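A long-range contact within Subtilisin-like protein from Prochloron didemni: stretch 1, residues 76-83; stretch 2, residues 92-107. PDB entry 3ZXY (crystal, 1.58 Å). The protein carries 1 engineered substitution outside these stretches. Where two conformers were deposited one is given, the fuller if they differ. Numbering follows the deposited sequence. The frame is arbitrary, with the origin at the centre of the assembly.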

# COMPACT_ATOMS: atom_id res chain seq x y z
N GLY A 76 -7.92 -10.37 -1.20
CA GLY A 76 -6.85 -9.96 -0.31
C GLY A 76 -5.97 -11.15 0.05
O GLY A 76 -6.48 -12.24 0.38
N LEU A 77 -4.66 -10.94 -0.02
CA LEU A 77 -3.66 -11.91 0.40
C LEU A 77 -2.96 -11.33 1.61
O LEU A 77 -2.24 -10.31 1.52
N ILE A 78 -3.20 -11.93 2.77
CA ILE A 78 -2.61 -11.42 4.00
C ILE A 78 -1.32 -12.19 4.28
O ILE A 78 -1.35 -13.41 4.45
N VAL A 79 -0.20 -11.47 4.32
CA VAL A 79 1.13 -12.09 4.45
C VAL A 79 1.81 -11.44 5.65
O VAL A 79 2.55 -10.45 5.50
N PRO A 80 1.55 -11.96 6.86
CA PRO A 80 2.11 -11.26 8.01
C PRO A 80 3.64 -11.41 8.09
O PRO A 80 4.18 -12.53 8.03
N ILE A 81 4.30 -10.26 8.16
CA ILE A 81 5.75 -10.19 8.25
C ILE A 81 6.17 -9.42 9.49
O ILE A 81 7.22 -9.72 10.05
N PHE A 82 5.37 -8.45 9.92
CA PHE A 82 5.69 -7.67 11.12
C PHE A 82 5.17 -8.44 12.33
O PHE A 82 4.18 -9.15 12.23
N SER A 83 5.84 -8.32 13.47
CA SER A 83 5.52 -9.15 14.63
C SER A 83 5.18 -8.33 15.85
O SER A 83 5.77 -7.28 16.10
N LEU A 92 15.57 -9.19 5.00
CA LEU A 92 15.41 -10.57 4.53
C LEU A 92 13.99 -11.08 4.80
O LEU A 92 13.40 -11.76 3.96
N ASP A 93 13.45 -10.76 5.98
CA ASP A 93 12.06 -11.12 6.31
C ASP A 93 11.08 -10.47 5.34
O ASP A 93 10.09 -11.08 4.92
N LEU A 94 11.32 -9.21 5.02
CA LEU A 94 10.53 -8.49 4.01
C LEU A 94 10.62 -9.20 2.68
O LEU A 94 9.61 -9.41 2.00
N ALA A 95 11.84 -9.55 2.28
CA ALA A 95 12.05 -10.20 0.98
C ALA A 95 11.28 -11.50 0.90
O ALA A 95 10.68 -11.82 -0.13
N ARG A 96 11.29 -12.27 1.98
CA ARG A 96 10.55 -13.53 2.04
C ARG A 96 9.05 -13.31 1.85
O ARG A 96 8.39 -14.08 1.14
N GLY A 97 8.51 -12.27 2.47
CA GLY A 97 7.09 -11.96 2.33
C GLY A 97 6.75 -11.55 0.91
O GLY A 97 5.69 -11.89 0.40
N ILE A 98 7.63 -10.77 0.30
CA ILE A 98 7.43 -10.32 -1.08
C ILE A 98 7.38 -11.54 -2.02
O ILE A 98 6.48 -11.66 -2.84
N GLU A 99 8.34 -12.45 -1.88
CA GLU A 99 8.33 -13.65 -2.72
C GLU A 99 7.06 -14.49 -2.49
O GLU A 99 6.49 -15.03 -3.44
N ARG A 100 6.60 -14.59 -1.24
CA ARG A 100 5.37 -15.31 -0.91
C ARG A 100 4.20 -14.71 -1.69
O ARG A 100 3.39 -15.42 -2.28
N ALA A 101 4.13 -13.39 -1.68
CA ALA A 101 3.04 -12.69 -2.35
C ALA A 101 3.10 -12.84 -3.86
O ALA A 101 2.08 -13.10 -4.49
N VAL A 102 4.28 -12.66 -4.44
CA VAL A 102 4.44 -12.85 -5.89
C VAL A 102 4.01 -14.27 -6.29
O VAL A 102 3.27 -14.47 -7.27
N ASN A 103 4.48 -15.26 -5.53
CA ASN A 103 4.16 -16.65 -5.85
C ASN A 103 2.69 -17.02 -5.70
O ASN A 103 2.22 -17.95 -6.35
N ALA A 104 1.96 -16.24 -4.89
CA ALA A 104 0.52 -16.40 -4.69
C ALA A 104 -0.30 -15.59 -5.70
O ALA A 104 -1.54 -15.55 -5.62
N GLY A 105 0.36 -14.95 -6.66
CA GLY A 105 -0.33 -14.24 -7.73
C GLY A 105 -0.78 -12.82 -7.41
O GLY A 105 -1.72 -12.32 -8.06
N ALA A 106 -0.12 -12.16 -6.47
CA ALA A 106 -0.43 -10.77 -6.17
C ALA A 106 -0.21 -9.90 -7.40
O ALA A 106 0.76 -10.07 -8.12
N HIS A 107 -1.12 -8.94 -7.62
CA HIS A 107 -0.91 -7.85 -8.58
C HIS A 107 -0.27 -6.65 -7.93
O HIS A 107 0.50 -5.92 -8.55

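Three alternate side chains of the strand and the loop after it, Leu-77, Val-79 and Ile-81, point toward the nearly antiparallel helix, and no hydrogen bond crosses between the stretches. The backbones come nearest at Ile-81 and Gly-97, whose CA atoms are 6.3 Å apart. Ile-81 (chi1 p, chi2 t) sets CG2 3.9 Å from the CA of Gly-97, where glycine keeps the space free: an ideal CB there would lie 2.6 Å from Ile-81 CG2, a clash. Ile-81 CD1 lies 3.0 Å from Leu-94 CD2, very tight for two methyls; the CA-to-CB bond of Leu-94 (m, t), deposited in two conformers, points sideways to the other stretch, but the end of the side chain comes nearer. Phe-82 (chi1 m) points away at CB, yet its ring returns obliquely, CE1 4.3 Å from Leu-94 CD2.

Val-79 (t) rests CG1 against the backbone, 3.8 Å from Gly-97 O, and 4.1 Å from Arg-100 CG, using the aliphatic part of that arginine. Leu-77 (m, t) reaches the helix end, with CD1 3.9 Å from Ala-104 CB and 4.1 Å from Ala-106 CB. Between these small alanines, Gly-105 takes positive phi in a Schellman turn.

At the polar edge, Arg-100 NE and NH2 are hydrogen-bonded elsewhere in the structure, while Asp-93 points toward the strand side but pairs within the helix, its OD1 accepting a 3.0 Å salt-bridge hydrogen bond from Arg-96 NH1.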

# COMPACT_ATOMS: atom_id res chain seq x y z
CB LEU A 77 -2.67 -12.24 -0.72
CG LEU A 77 -3.24 -12.74 -2.04
CD1 LEU A 77 -2.12 -12.85 -3.07
CD2 LEU A 77 -3.98 -14.07 -1.85
CB ILE A 78 -3.56 -11.56 5.21
CG1 ILE A 78 -4.93 -10.92 4.95
CG2 ILE A 78 -2.90 -10.99 6.46
CD1 ILE A 78 -4.91 -9.55 4.34
CB VAL A 79 1.97 -11.94 3.16
CG1 VAL A 79 3.30 -12.71 3.28
CG2 VAL A 79 1.19 -12.43 1.94
CB PRO A 80 1.38 -11.89 9.21
CG PRO A 80 0.18 -12.53 8.62
CD PRO A 80 0.60 -13.01 7.27
CB ILE A 81 6.38 -9.55 6.99
CG1 ILE A 81 5.81 -8.15 6.71
CG2 ILE A 81 6.15 -10.43 5.77
CD1 ILE A 81 6.63 -7.31 5.75
CB PHE A 82 5.06 -6.27 11.12
CG PHE A 82 5.39 -5.41 9.92
CD1 PHE A 82 6.60 -5.51 9.25
CD2 PHE A 82 4.46 -4.45 9.51
CE1 PHE A 82 6.86 -4.69 8.14
CE2 PHE A 82 4.72 -3.64 8.42
CZ PHE A 82 5.92 -3.77 7.73
CB SER A 83 6.70 -10.09 14.95
OG SER A 83 7.90 -9.37 15.21
CB LEU A 92 16.45 -11.50 5.16
CG LEU A 92 16.30 -13.01 4.87
CD1 LEU A 92 16.35 -13.28 3.36
CD2 LEU A 92 17.35 -13.84 5.60
CB ASP A 93 11.69 -10.70 7.74
CG ASP A 93 12.50 -11.41 8.81
OD1 ASP A 93 12.85 -12.62 8.66
OD2 ASP A 93 12.79 -10.76 9.84
CB LEU A 94 11.02 -7.04 3.81
CG LEU A 94 10.54 -5.94 4.74
CD1 LEU A 94 11.19 -4.61 4.37
CD2 LEU A 94 9.03 -5.85 4.64
CB ALA A 95 13.54 -10.44 0.72
CB ARG A 96 10.80 -14.23 3.38
CG ARG A 96 10.18 -15.61 3.47
CD ARG A 96 10.42 -16.29 4.81
NE ARG A 96 11.84 -16.38 5.17
CZ ARG A 96 12.47 -15.59 6.04
NH1 ARG A 96 11.83 -14.61 6.68
NH2 ARG A 96 13.77 -15.77 6.29
CB ILE A 98 8.52 -9.33 -1.51
CG1 ILE A 98 8.34 -7.99 -0.79
CG2 ILE A 98 8.51 -9.14 -3.02
CD1 ILE A 98 9.52 -7.05 -0.93
CB GLU A 99 9.66 -14.43 -2.52
CG GLU A 99 10.83 -13.53 -2.92
CD GLU A 99 12.19 -14.17 -3.04
OE1 GLU A 99 12.34 -15.40 -2.91
OE2 GLU A 99 13.14 -13.38 -3.31
CB ARG A 100 5.09 -15.22 0.60
CG ARG A 100 3.96 -16.09 1.13
CD ARG A 100 4.39 -17.53 1.35
NE ARG A 100 3.49 -18.28 2.24
CZ ARG A 100 2.46 -19.04 1.86
NH1 ARG A 100 2.15 -19.21 0.58
NH2 ARG A 100 1.73 -19.65 2.78
CB ALA A 101 3.05 -11.21 -1.98
CB VAL A 102 5.89 -12.59 -6.35
CG1 VAL A 102 6.07 -13.01 -7.81
CG2 VAL A 102 6.29 -11.13 -6.14
CB ASN A 103 5.03 -17.59 -5.01
CG ASN A 103 6.48 -17.55 -5.43
OD1 ASN A 103 6.79 -17.33 -6.60
ND2 ASN A 103 7.38 -17.80 -4.49
CB ALA A 104 0.14 -16.00 -3.27
CB ALA A 106 0.45 -10.25 -5.03
CB HIS A 107 -2.24 -7.40 -9.19
CG HIS A 107 -2.89 -8.44 -10.03
ND1 HIS A 107 -3.86 -9.24 -9.57
CD2 HIS A 107 -2.69 -8.78 -11.36
CE1 HIS A 107 -4.25 -10.08 -10.54
NE2 HIS A 107 -3.53 -9.80 -11.64